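Local coordinates for La protein (Trypanosoma brucei, PDB 1S29) that probably binds RNA through its La motif, the N-terminal winged-helix domain present here, at residues T49-F53 with K54-S58. Residues are numbered along the deposited sequence; the frame is centred on the assembly and turned at random.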
ATOM      1  N   THR A  49       2.962  -7.883   1.546  1.00  7.42           N
ATOM      2  CA  THR A  49       1.592  -8.363   1.509  1.00  6.33           C
ATOM      3  C   THR A  49       0.874  -7.630   0.390  1.00  7.20           C
ATOM      4  O   THR A  49       0.085  -8.227  -0.345  1.00  8.54           O
ATOM      5  CB  THR A  49       0.847  -8.083   2.815  1.00  6.50           C
ATOM      6  OG1 THR A  49       1.420  -8.876   3.856  1.00  6.73           O
ATOM      7  CG2 THR A  49      -0.629  -8.450   2.669  1.00  7.14           C
ATOM      8  N   LEU A  50       1.145  -6.334   0.271  1.00  6.52           N
ATOM      9  CA  LEU A  50       0.505  -5.540  -0.773  1.00  6.79           C
ATOM     10  C   LEU A  50       0.855  -6.059  -2.166  1.00  7.52           C
ATOM     11  O   LEU A  50       0.036  -6.007  -3.082  1.00  7.31           O
ATOM     12  CB  LEU A  50       0.898  -4.069  -0.639  1.00  8.76           C
ATOM     13  CG  LEU A  50       0.399  -3.391   0.640  1.00 12.54           C
ATOM     14  CD1 LEU A  50       0.539  -1.887   0.485  1.00 13.85           C
ATOM     15  CD2 LEU A  50      -1.051  -3.757   0.911  1.00 14.60           C
ATOM     16  N   LEU A  51       2.067  -6.581  -2.314  1.00  7.81           N
ATOM     17  CA  LEU A  51       2.507  -7.113  -3.595  1.00  8.74           C
ATOM     18  C   LEU A  51       1.668  -8.302  -4.062  1.00 11.05           C
ATOM     19  O   LEU A  51       1.701  -8.662  -5.241  1.00 11.41           O
ATOM     20  CB  LEU A  51       3.977  -7.525  -3.517  1.00  9.85           C
ATOM     21  CG  LEU A  51       5.010  -6.399  -3.519  1.00  9.15           C
ATOM     22  CD1 LEU A  51       6.403  -6.988  -3.422  1.00 12.81           C
ATOM     23  CD2 LEU A  51       4.880  -5.591  -4.799  1.00  9.40           C
ATOM     24  N   THR A  52       0.917  -8.910  -3.147  1.00 10.11           N
ATOM     25  CA  THR A  52       0.094 -10.061  -3.511  1.00 10.02           C
ATOM     26  C   THR A  52      -1.296  -9.670  -4.005  1.00 10.15           C
ATOM     27  O   THR A  52      -2.030 -10.507  -4.535  1.00 10.69           O
ATOM     28  CB  THR A  52      -0.062 -11.045  -2.331  1.00  9.94           C
ATOM     29  OG1 THR A  52      -0.915 -10.475  -1.329  1.00  9.46           O
ATOM     30  CG2 THR A  52       1.304 -11.366  -1.727  1.00 10.51           C
ATOM     31  N   PHE A  53      -1.658  -8.403  -3.838  1.00  8.43           N
ATOM     32  CA  PHE A  53      -2.963  -7.917  -4.278  1.00  8.61           C
ATOM     33  C   PHE A  53      -2.914  -7.612  -5.769  1.00  9.51           C
ATOM     34  O   PHE A  53      -1.961  -7.012  -6.255  1.00  8.60           O
ATOM     35  CB  PHE A  53      -3.350  -6.662  -3.492  1.00  8.77           C
ATOM     36  CG  PHE A  53      -3.496  -6.895  -2.013  1.00  9.07           C
ATOM     37  CD1 PHE A  53      -3.635  -5.820  -1.143  1.00  7.71           C
ATOM     38  CD2 PHE A  53      -3.500  -8.186  -1.488  1.00 10.13           C
ATOM     39  CE1 PHE A  53      -3.776  -6.028   0.229  1.00 10.41           C
ATOM     40  CE2 PHE A  53      -3.640  -8.403  -0.123  1.00 11.63           C
ATOM     41  CZ  PHE A  53      -3.777  -7.320   0.738  1.00 10.87           C
ATOM     42  N   LYS A  54      -3.957  -8.034  -6.480  1.00 10.44           N
ATOM     43  CA  LYS A  54      -4.067  -7.865  -7.928  1.00 10.09           C
ATOM     44  C   LYS A  54      -3.724  -6.504  -8.519  1.00  9.38           C
ATOM     45  O   LYS A  54      -2.975  -6.423  -9.496  1.00  9.90           O
ATOM     46  CB  LYS A  54      -5.480  -8.231  -8.393  1.00 11.37           C
ATOM     47  CG  LYS A  54      -5.696  -7.990  -9.884  1.00 16.14           C
ATOM     48  CD  LYS A  54      -7.167  -7.962 -10.271  1.00 19.40           C
ATOM     49  CE  LYS A  54      -7.307  -7.625 -11.751  1.00 22.30           C
ATOM     50  NZ  LYS A  54      -8.716  -7.495 -12.198  1.00 25.71           N
ATOM     51  N   ARG A  55      -4.281  -5.442  -7.949  1.00  8.38           N
ATOM     52  CA  ARG A  55      -4.040  -4.108  -8.486  1.00  9.61           C
ATOM     53  C   ARG A  55      -2.609  -3.624  -8.294  1.00  8.65           C
ATOM     54  O   ARG A  55      -2.167  -2.684  -8.958  1.00  9.54           O
ATOM     55  CB  ARG A  55      -5.042  -3.114  -7.892  1.00 10.33           C
ATOM     56  CG  ARG A  55      -6.486  -3.485  -8.210  1.00 12.52           C
ATOM     57  CD  ARG A  55      -7.447  -2.384  -7.840  1.00 15.11           C
ATOM     58  NE  ARG A  55      -8.817  -2.724  -8.208  1.00 15.97           N
ATOM     59  CZ  ARG A  55      -9.800  -1.838  -8.320  1.00 17.55           C
ATOM     60  NH1 ARG A  55      -9.561  -0.551  -8.096  1.00 18.67           N
ATOM     61  NH2 ARG A  55     -11.019  -2.238  -8.662  1.00 18.76           N
ATOM     62  N   VAL A  56      -1.879  -4.264  -7.388  1.00  8.04           N
ATOM     63  CA  VAL A  56      -0.487  -3.895  -7.163  1.00  9.15           C
ATOM     64  C   VAL A  56       0.405  -4.811  -8.000  1.00  9.53           C
ATOM     65  O   VAL A  56       1.329  -4.354  -8.675  1.00 10.21           O
ATOM     66  CB  VAL A  56      -0.106  -4.035  -5.677  1.00  8.18           C
ATOM     67  CG1 VAL A  56       1.397  -3.866  -5.502  1.00  8.08           C
ATOM     68  CG2 VAL A  56      -0.846  -2.987  -4.858  1.00  7.63           C
ATOM     69  N   ASN A  57       0.100  -6.105  -7.945  1.00 10.93           N
ATOM     70  CA  ASN A  57       0.827  -7.153  -8.661  1.00 11.84           C
ATOM     71  C   ASN A  57       0.891  -6.937 -10.170  1.00 11.31           C
ATOM     72  O   ASN A  57       1.841  -7.355 -10.825  1.00 11.21           O
ATOM     73  CB  ASN A  57       0.171  -8.509  -8.367  1.00 15.27           C
ATOM     74  CG  ASN A  57       0.395  -9.517  -9.468  1.00 19.91           C
ATOM     75  OD1 ASN A  57       1.517  -9.971  -9.690  1.00 23.98           O
ATOM     76  ND2 ASN A  57      -0.674  -9.873 -10.169  1.00 22.79           N
ATOM     77  N   SER A  58      -0.128  -6.300 -10.732  1.00 10.82           N
ATOM     78  CA  SER A  58      -0.121  -6.067 -12.165  1.00 11.19           C
ATOM     79  C   SER A  58       0.836  -4.943 -12.554  1.00 10.59           C
ATOM     80  O   SER A  58       1.232  -4.831 -13.712  1.00  9.25           O
ATOM     81  CB  SER A  58      -1.529  -5.737 -12.646  1.00 13.18           C
ATOM     82  OG  SER A  58      -2.059  -4.654 -11.913  1.00 17.45           O
TER
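The carbonyl oxygen F53 O is gripped by two backbone amides of the helical turn 54-57. N57 N lies 2.8 Å from F53 O on a nearly straight N-H...O line (173°), in the i to i+4 spacing of an alpha helix. V56 N, 3.0 Å from F53 O, approaches more bent and from above the carbonyl plane. F53 is the N-cap residue, and its backbone oxygen accepts the third and fourth amides of the helix; the second, R55 N, is bonded to Y21 OH of helix 8-21.

Just before it, L50 to F53 form a type I beta turn, closed by F53 N to L50 O at 3.0 Å. The same L50 O meets V56 CB at 3.3 Å, and both methyls of V56 lie against this oxygen. With CG1 anti to its backbone N (chi1 171°), V56 sends that methyl over the L51 backbone and against L51 CD2, 3.9 Å away; the two side chains cross at about a right angle. N57 CB lies against both F53 O and L51 O.

T49 O likewise takes two donors, T52 N and the hydroxyl T52 OG1, the latter at 2.6 Å and in the carbonyl plane. T49 O also lies over one face of the F53 ring near its rim, with L50 CA on that same face. Farther on, S58 OG and S58 N both bond to K54 O.

In the La motif, buried L50 and V56 face helix 8-21, F53 reaches F32 and L33 of helix 31-37, and L51 packs on V63 and V66 of helix 63-70. The doubly accepting carbonyls are thus satisfied locally, T49 O by T52, F53 O by the new turn and K54 O by S58, while the beta turn and V56 join helix 47-50 to helix 54-57.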